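Local coordinates for protein N-acyl-D-glutamate deacylase (Bordetella bronchiseptica, PDB 3GIP) that hydrolyses N-acyl-D-glutamate to free D-glutamate and a carboxylate, as a zinc-containing member of the amidohydrolase superfamily, at residues V455-G459 against A460-P464. Numbering follows the deposited sequence.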
loop_
_atom_site.group_PDB
_atom_site.type_symbol
_atom_site.label_atom_id
_atom_site.label_comp_id
_atom_site.label_asym_id
_atom_site.label_seq_id
_atom_site.Cartn_x
_atom_site.Cartn_y
_atom_site.Cartn_z
ATOM N N VAL A 455 -6.929 11.518 14.482
ATOM C CA VAL A 455 -7.064 11.350 13.043
ATOM C C VAL A 455 -8.484 11.649 12.594
ATOM O O VAL A 455 -9.449 11.158 13.183
ATOM C CB VAL A 455 -6.724 9.910 12.603
ATOM C CG1 VAL A 455 -6.863 9.786 11.090
ATOM C CG2 VAL A 455 -5.310 9.549 13.033
ATOM N N LEU A 456 -8.599 12.466 11.552
ATOM C CA LEU A 456 -9.893 12.806 10.983
ATOM C C LEU A 456 -9.928 12.276 9.559
ATOM O O LEU A 456 -8.941 12.363 8.826
ATOM C CB LEU A 456 -10.102 14.323 10.934
ATOM C CG LEU A 456 -10.107 15.143 12.224
ATOM C CD1 LEU A 456 -10.325 16.614 11.871
ATOM C CD2 LEU A 456 -11.205 14.649 13.153
ATOM N N VAL A 457 -11.063 11.703 9.183
ATOM C CA VAL A 457 -11.270 11.205 7.833
ATOM C C VAL A 457 -12.485 11.994 7.368
ATOM O O VAL A 457 -13.563 11.879 7.949
ATOM C CB VAL A 457 -11.584 9.694 7.814
ATOM C CG1 VAL A 457 -12.056 9.275 6.429
ATOM C CG2 VAL A 457 -10.337 8.904 8.196
ATOM N N ASN A 458 -12.296 12.820 6.346
ATOM C CA ASN A 458 -13.380 13.646 5.828
ATOM C C ASN A 458 -14.044 14.439 6.954
ATOM O O ASN A 458 -15.272 14.561 7.018
ATOM C CB ASN A 458 -14.397 12.767 5.099
ATOM C CG ASN A 458 -13.792 12.073 3.893
ATOM O OD1 ASN A 458 -13.966 10.871 3.698
ATOM N ND2 ASN A 458 -13.079 12.835 3.072
ATOM N N GLY A 459 -13.210 14.967 7.845
ATOM C CA GLY A 459 -13.692 15.773 8.953
ATOM C C GLY A 459 -14.225 15.047 10.175
ATOM O O GLY A 459 -14.526 15.683 11.187
ATOM N N ALA A 460 -14.347 13.726 10.097
ATOM C CA ALA A 460 -14.861 12.953 11.225
ATOM C C ALA A 460 -13.752 12.198 11.949
ATOM O O ALA A 460 -12.879 11.603 11.320
ATOM C CB ALA A 460 -15.923 11.978 10.741
ATOM N N GLU A 461 -13.794 12.216 13.276
ATOM C CA GLU A 461 -12.785 11.517 14.063
ATOM C C GLU A 461 -12.885 10.003 13.926
ATOM O O GLU A 461 -13.971 9.430 14.037
ATOM C CB GLU A 461 -12.913 11.875 15.547
ATOM C CG GLU A 461 -11.932 11.104 16.435
ATOM C CD GLU A 461 -12.147 11.333 17.921
ATOM O OE1 GLU A 461 -12.961 12.209 18.287
ATOM O OE2 GLU A 461 -11.491 10.638 18.727
ATOM N N VAL A 462 -11.749 9.355 13.671
ATOM C CA VAL A 462 -11.711 7.899 13.578
ATOM C C VAL A 462 -10.712 7.380 14.605
ATOM O O VAL A 462 -10.714 6.200 14.945
ATOM C CB VAL A 462 -11.304 7.398 12.175
ATOM C CG1 VAL A 462 -12.379 7.766 11.162
ATOM C CG2 VAL A 462 -9.956 7.983 11.770
ATOM N N PHE A 463 -9.863 8.279 15.092
ATOM C CA PHE A 463 -8.862 7.945 16.101
ATOM C C PHE A 463 -8.673 9.170 16.992
ATOM O O PHE A 463 -8.610 10.296 16.495
ATOM C CB PHE A 463 -7.528 7.589 15.439
ATOM C CG PHE A 463 -6.470 7.155 16.411
ATOM C CD1 PHE A 463 -6.304 5.810 16.724
ATOM C CD2 PHE A 463 -5.664 8.095 17.043
ATOM C CE1 PHE A 463 -5.347 5.409 17.657
ATOM C CE2 PHE A 463 -4.705 7.705 17.977
ATOM C CZ PHE A 463 -4.548 6.359 18.284
ATOM N N PRO A 464 -8.546 8.972 18.315
ATOM C CA PRO A 464 -8.545 7.702 19.051
ATOM C C PRO A 464 -9.900 7.012 19.185
ATOM O O PRO A 464 -9.964 5.801 19.395
ATOM C CB PRO A 464 -7.967 8.099 20.407
ATOM C CG PRO A 464 -8.507 9.475 20.593
ATOM C CD PRO A 464 -8.287 10.101 19.229
#
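Val462 packs its two methyl groups against Val455 and Val457 across a tight beta hairpin. From its CB, one branch, CG1, runs toward Val457 and lies 3.8 Å from CG2 of that residue. With chi1 at -66°, CG1 stands anti to the carbonyl carbon, leaving CG2 between the backbone N and the carbonyl carbon, where it reaches both neighbours: it is 3.6 Å from Val455 CG1 and 3.7 Å from Val457 CG2, and rests 3.5 Å from Val455 O. Branching at CB suits these three positions, since it puts two methyls close to the backbone, where they touch across the strands without a long, flexible chain. Val462 can join residues of the facing strand in this way because a classic beta bulge places both it and Phe463 opposite Val455. Val455 O consequently receives a nearly straight bond from Val462 N (3.0 Å, 170° at the hydrogen) and a weak one from Phe463 N, while Val455 N donates to Phe463 O. Beside this, Phe463 CB rests 3.8 Å from Val455 CB. On the other face, Leu456 CD2 lies over the backbone of Glu461, 3.6 Å from its N, and Trp51 touches both residues. A type I' turn closes the hairpin, with Asn458 and Gly459 at its corners, residue types that tolerate positive phi. Val457 N and Ala460 O pair at 2.8 Å, and Ala460 N returns a bond to Val457 O. Thr88 of strand 87-92 meets Val455 and Val457, joining the hairpin to the barrel region. Backbone bonds thus set the hairpin's register, while the apolar contacts between valine side chains add packing to that hydrogen-bonded frame.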